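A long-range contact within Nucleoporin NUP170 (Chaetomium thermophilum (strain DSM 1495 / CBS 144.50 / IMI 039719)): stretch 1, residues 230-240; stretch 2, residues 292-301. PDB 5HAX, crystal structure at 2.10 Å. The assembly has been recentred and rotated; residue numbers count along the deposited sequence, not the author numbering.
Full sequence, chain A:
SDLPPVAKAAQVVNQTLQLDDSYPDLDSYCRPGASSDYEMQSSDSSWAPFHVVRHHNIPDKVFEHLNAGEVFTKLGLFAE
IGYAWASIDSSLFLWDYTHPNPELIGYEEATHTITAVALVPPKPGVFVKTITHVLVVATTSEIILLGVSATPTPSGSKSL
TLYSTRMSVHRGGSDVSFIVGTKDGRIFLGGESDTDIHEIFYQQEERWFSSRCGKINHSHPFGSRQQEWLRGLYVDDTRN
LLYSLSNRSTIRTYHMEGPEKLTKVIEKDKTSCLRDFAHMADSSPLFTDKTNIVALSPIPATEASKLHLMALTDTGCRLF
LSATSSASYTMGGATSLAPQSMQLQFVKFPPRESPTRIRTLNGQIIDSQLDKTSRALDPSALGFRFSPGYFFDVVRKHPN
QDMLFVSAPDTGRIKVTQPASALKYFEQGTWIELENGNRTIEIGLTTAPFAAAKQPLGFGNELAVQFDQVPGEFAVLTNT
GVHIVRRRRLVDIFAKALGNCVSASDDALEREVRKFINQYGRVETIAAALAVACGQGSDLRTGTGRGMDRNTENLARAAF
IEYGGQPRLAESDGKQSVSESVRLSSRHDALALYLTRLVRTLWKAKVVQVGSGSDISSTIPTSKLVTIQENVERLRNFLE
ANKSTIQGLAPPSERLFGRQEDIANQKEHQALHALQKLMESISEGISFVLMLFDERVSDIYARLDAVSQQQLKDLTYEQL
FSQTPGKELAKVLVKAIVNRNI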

# COMPACT_ATOMS: atom_id res chain seq x y z
N LEU A 230 -10.94 17.48 -19.25
CA LEU A 230 -10.36 16.41 -18.44
C LEU A 230 -11.32 15.92 -17.37
O LEU A 230 -12.15 16.67 -16.85
N ARG A 231 -11.19 14.63 -17.05
CA ARG A 231 -11.86 14.00 -15.92
C ARG A 231 -10.92 13.68 -14.77
O ARG A 231 -11.40 13.38 -13.67
N GLY A 232 -9.61 13.74 -14.98
CA GLY A 232 -8.67 13.48 -13.89
C GLY A 232 -7.24 13.54 -14.38
O GLY A 232 -6.95 13.41 -15.58
N LEU A 233 -6.34 13.75 -13.41
CA LEU A 233 -4.89 13.72 -13.61
C LEU A 233 -4.28 12.69 -12.66
O LEU A 233 -4.75 12.52 -11.54
N TYR A 234 -3.23 12.01 -13.13
CA TYR A 234 -2.63 10.90 -12.38
C TYR A 234 -1.12 10.88 -12.58
O TYR A 234 -0.64 10.98 -13.71
N VAL A 235 -0.38 10.72 -11.48
CA VAL A 235 1.08 10.79 -11.47
C VAL A 235 1.65 9.40 -11.19
O VAL A 235 1.09 8.64 -10.39
N ASP A 236 2.78 9.08 -11.84
CA ASP A 236 3.58 7.90 -11.50
C ASP A 236 5.04 8.34 -11.42
O ASP A 236 5.73 8.43 -12.44
N ASP A 237 5.51 8.59 -10.19
CA ASP A 237 6.88 9.05 -9.98
C ASP A 237 7.91 8.01 -10.39
O ASP A 237 9.00 8.37 -10.84
N THR A 238 7.59 6.72 -10.23
CA THR A 238 8.56 5.67 -10.54
C THR A 238 8.93 5.64 -12.01
O THR A 238 9.98 5.08 -12.37
N ARG A 239 8.09 6.22 -12.88
CA ARG A 239 8.36 6.29 -14.31
C ARG A 239 8.47 7.72 -14.81
O ARG A 239 8.67 7.92 -16.02
N ASN A 240 8.36 8.71 -13.93
CA ASN A 240 8.35 10.12 -14.32
C ASN A 240 7.27 10.42 -15.35
O ASN A 240 7.46 11.21 -16.28
N ASN A 292 -17.97 4.51 -21.52
CA ASN A 292 -17.12 5.58 -21.01
C ASN A 292 -16.07 5.01 -20.06
O ASN A 292 -16.36 4.09 -19.29
N ILE A 293 -14.86 5.56 -20.12
CA ILE A 293 -13.83 5.30 -19.12
C ILE A 293 -13.97 6.37 -18.04
O ILE A 293 -13.87 7.57 -18.33
N VAL A 294 -14.20 5.93 -16.80
CA VAL A 294 -14.51 6.86 -15.72
C VAL A 294 -13.32 7.15 -14.80
O VAL A 294 -13.37 8.14 -14.05
N ALA A 295 -12.27 6.34 -14.84
CA ALA A 295 -11.15 6.55 -13.93
C ALA A 295 -9.92 5.82 -14.45
O ALA A 295 -10.02 4.80 -15.13
N LEU A 296 -8.75 6.36 -14.10
CA LEU A 296 -7.47 5.72 -14.33
C LEU A 296 -6.79 5.47 -12.99
O LEU A 296 -7.13 6.07 -11.97
N SER A 297 -5.82 4.56 -13.00
CA SER A 297 -4.99 4.29 -11.84
C SER A 297 -3.61 3.85 -12.29
O SER A 297 -3.46 2.76 -12.85
N PRO A 298 -2.57 4.66 -12.08
CA PRO A 298 -1.23 4.25 -12.50
C PRO A 298 -0.75 3.02 -11.74
O PRO A 298 -1.07 2.82 -10.57
N ILE A 299 0.04 2.20 -12.42
CA ILE A 299 0.70 1.04 -11.84
C ILE A 299 2.20 1.32 -11.84
O ILE A 299 2.78 1.51 -12.91
N PRO A 300 2.85 1.37 -10.68
CA PRO A 300 4.26 1.78 -10.64
C PRO A 300 5.19 0.70 -11.17
O PRO A 300 4.85 -0.49 -11.24
N ALA A 301 6.39 1.13 -11.56
CA ALA A 301 7.38 0.21 -12.12
C ALA A 301 7.84 -0.81 -11.09
O ALA A 301 8.28 -1.90 -11.45

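How does the contact begin, at the N-terminal end of stretch 2? The two strands run nearly parallel, with 9° between their directions. N292 lies too far off to take part, and I293 has chi1 m and chi2 t, a side chain whose end leads away, so it offers mainly its backbone: its carbonyl oxygen lies over one face of the R231 guanidinium, as does V294 CA. R231 points toward stretch 2 with chi1 m and chi2 t. Its NH2 comes 2.9 Å from V294 O, but the angle is too poor for a hydrogen bond. V294, chi1 m, points away overall, yet its CG1 still lies 4.0 Å from R231 NH1.

What holds the middle of strand 293-298? The answer is Y234, whose chi1 m and chi2 of 85° lay the ring along stretch 2. Its hydroxyl reaches back to A295, with OH 3.9 Å from A295 CA, and accepts a weak hydrogen bond from the next backbone amide, L296 N to Y234 OH at 3.4 Å. L296 points toward stretch 1 with chi1 m and chi2 t, and its CB sits over the ring face in a CH-pi contact, 3.7 Å from the centroid of the Y234 ring and 15° off the ring normal. S297 points away and makes no contact.

Where does P298 fit? Its ring, C-gamma exo, points toward stretch 1 and packs at the root of the tyrosine, with P298 CG 3.6 Å from Y234 CB. The same CG lies 3.6 Å from V235 O, and P298 CB is 4.0 Å from D236 CB, so one proline spans three successive residues of strand 232-236.

What polar partners lie beyond P298? The side chain of I299, chi1 m and chi2 t, leads away at its end, while its carbonyl oxygen receives two hydrogen bonds from R239, from NH1 to I299 O at 2.8 Å and from NE to I299 O at 3.2 Å. R239 (m, t, t) is also tied within its own stretch by a salt bridge from NE to D236 OD2 at 3.0 Å. P300, C-gamma endo, rests against T238, its CB 3.6 Å from T238 OG1. T238 OG1, on a chi1 p side chain, accepts a hydrogen bond from A301 N at 2.9 Å and donates one to D236 OD1 at 2.7 Å. D236, chi1 t, thus braces both residues that grip the end of stretch 2.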

# COMPACT_ATOMS: atom_id res chain seq x y z
CB LEU A 230 -9.06 16.87 -17.78
CG LEU A 230 -7.90 17.20 -18.73
CD1 LEU A 230 -6.65 17.49 -17.93
CD2 LEU A 230 -7.65 16.07 -19.72
CB ARG A 231 -12.54 12.69 -16.38
CG ARG A 231 -13.98 12.83 -16.87
CD ARG A 231 -14.45 11.54 -17.52
NE ARG A 231 -15.74 11.07 -17.03
CZ ARG A 231 -15.94 10.54 -15.83
NH1 ARG A 231 -17.16 10.14 -15.47
NH2 ARG A 231 -14.94 10.43 -14.97
CB LEU A 233 -4.24 15.09 -13.34
CG LEU A 233 -4.40 16.22 -14.35
CD1 LEU A 233 -3.60 17.43 -13.90
CD2 LEU A 233 -3.95 15.78 -15.74
CB TYR A 234 -3.24 9.56 -12.82
CG TYR A 234 -4.75 9.61 -12.98
CD1 TYR A 234 -5.33 10.04 -14.16
CD2 TYR A 234 -5.59 9.21 -11.95
CE1 TYR A 234 -6.70 10.09 -14.31
CE2 TYR A 234 -6.96 9.25 -12.09
CZ TYR A 234 -7.51 9.69 -13.28
OH TYR A 234 -8.88 9.74 -13.43
CB VAL A 235 1.59 11.79 -10.41
CG1 VAL A 235 3.12 11.75 -10.31
CG2 VAL A 235 1.12 13.20 -10.73
CB ASP A 236 3.39 6.78 -12.51
CG ASP A 236 4.16 5.52 -12.14
OD1 ASP A 236 4.71 5.47 -11.01
OD2 ASP A 236 4.22 4.59 -12.96
CB ASP A 237 7.08 9.43 -8.51
CG ASP A 237 6.29 10.66 -8.10
OD1 ASP A 237 6.34 11.67 -8.83
OD2 ASP A 237 5.61 10.61 -7.06
CB THR A 238 8.02 4.30 -10.12
OG1 THR A 238 6.93 3.93 -10.97
CG2 THR A 238 7.55 4.33 -8.66
CB ARG A 239 7.26 5.56 -15.09
CG ARG A 239 6.94 4.16 -14.58
CD ARG A 239 5.85 3.53 -15.42
NE ARG A 239 5.19 2.41 -14.75
CZ ARG A 239 5.45 1.13 -14.97
NH1 ARG A 239 4.77 0.20 -14.30
NH2 ARG A 239 6.37 0.75 -15.84
CB ASN A 240 9.73 10.56 -14.83
CG ASN A 240 10.79 10.53 -13.75
OD1 ASN A 240 10.50 10.74 -12.58
ND2 ASN A 240 12.03 10.27 -14.15
CB ASN A 292 -17.95 6.64 -20.27
CG ASN A 292 -18.89 7.41 -21.19
OD1 ASN A 292 -18.48 7.94 -22.22
ND2 ASN A 292 -20.16 7.46 -20.82
CB ILE A 293 -12.42 5.32 -19.75
CG1 ILE A 293 -12.29 4.19 -20.78
CG2 ILE A 293 -11.35 5.17 -18.66
CD1 ILE A 293 -10.97 4.17 -21.53
CB VAL A 294 -15.70 6.33 -14.88
CG1 VAL A 294 -16.93 6.15 -15.75
CG2 VAL A 294 -15.33 5.03 -14.18
CB ALA A 295 -11.48 6.07 -12.51
CB LEU A 296 -6.55 6.57 -15.22
CG LEU A 296 -7.10 6.99 -16.58
CD1 LEU A 296 -6.07 7.82 -17.32
CD2 LEU A 296 -7.50 5.77 -17.41
CB SER A 297 -5.63 3.22 -10.95
OG SER A 297 -4.94 3.12 -9.72
CB PRO A 298 -0.36 5.48 -12.19
CG PRO A 298 -1.32 6.62 -12.12
CD PRO A 298 -2.58 6.04 -11.56
CB ILE A 299 0.38 -0.24 -12.63
CG1 ILE A 299 -1.14 -0.49 -12.62
CG2 ILE A 299 1.12 -1.43 -12.02
CD1 ILE A 299 -1.59 -1.60 -13.55
CB PRO A 300 4.51 2.03 -9.15
CG PRO A 300 3.55 1.12 -8.46
CD PRO A 300 2.33 1.05 -9.33
CB ALA A 301 8.57 0.99 -12.66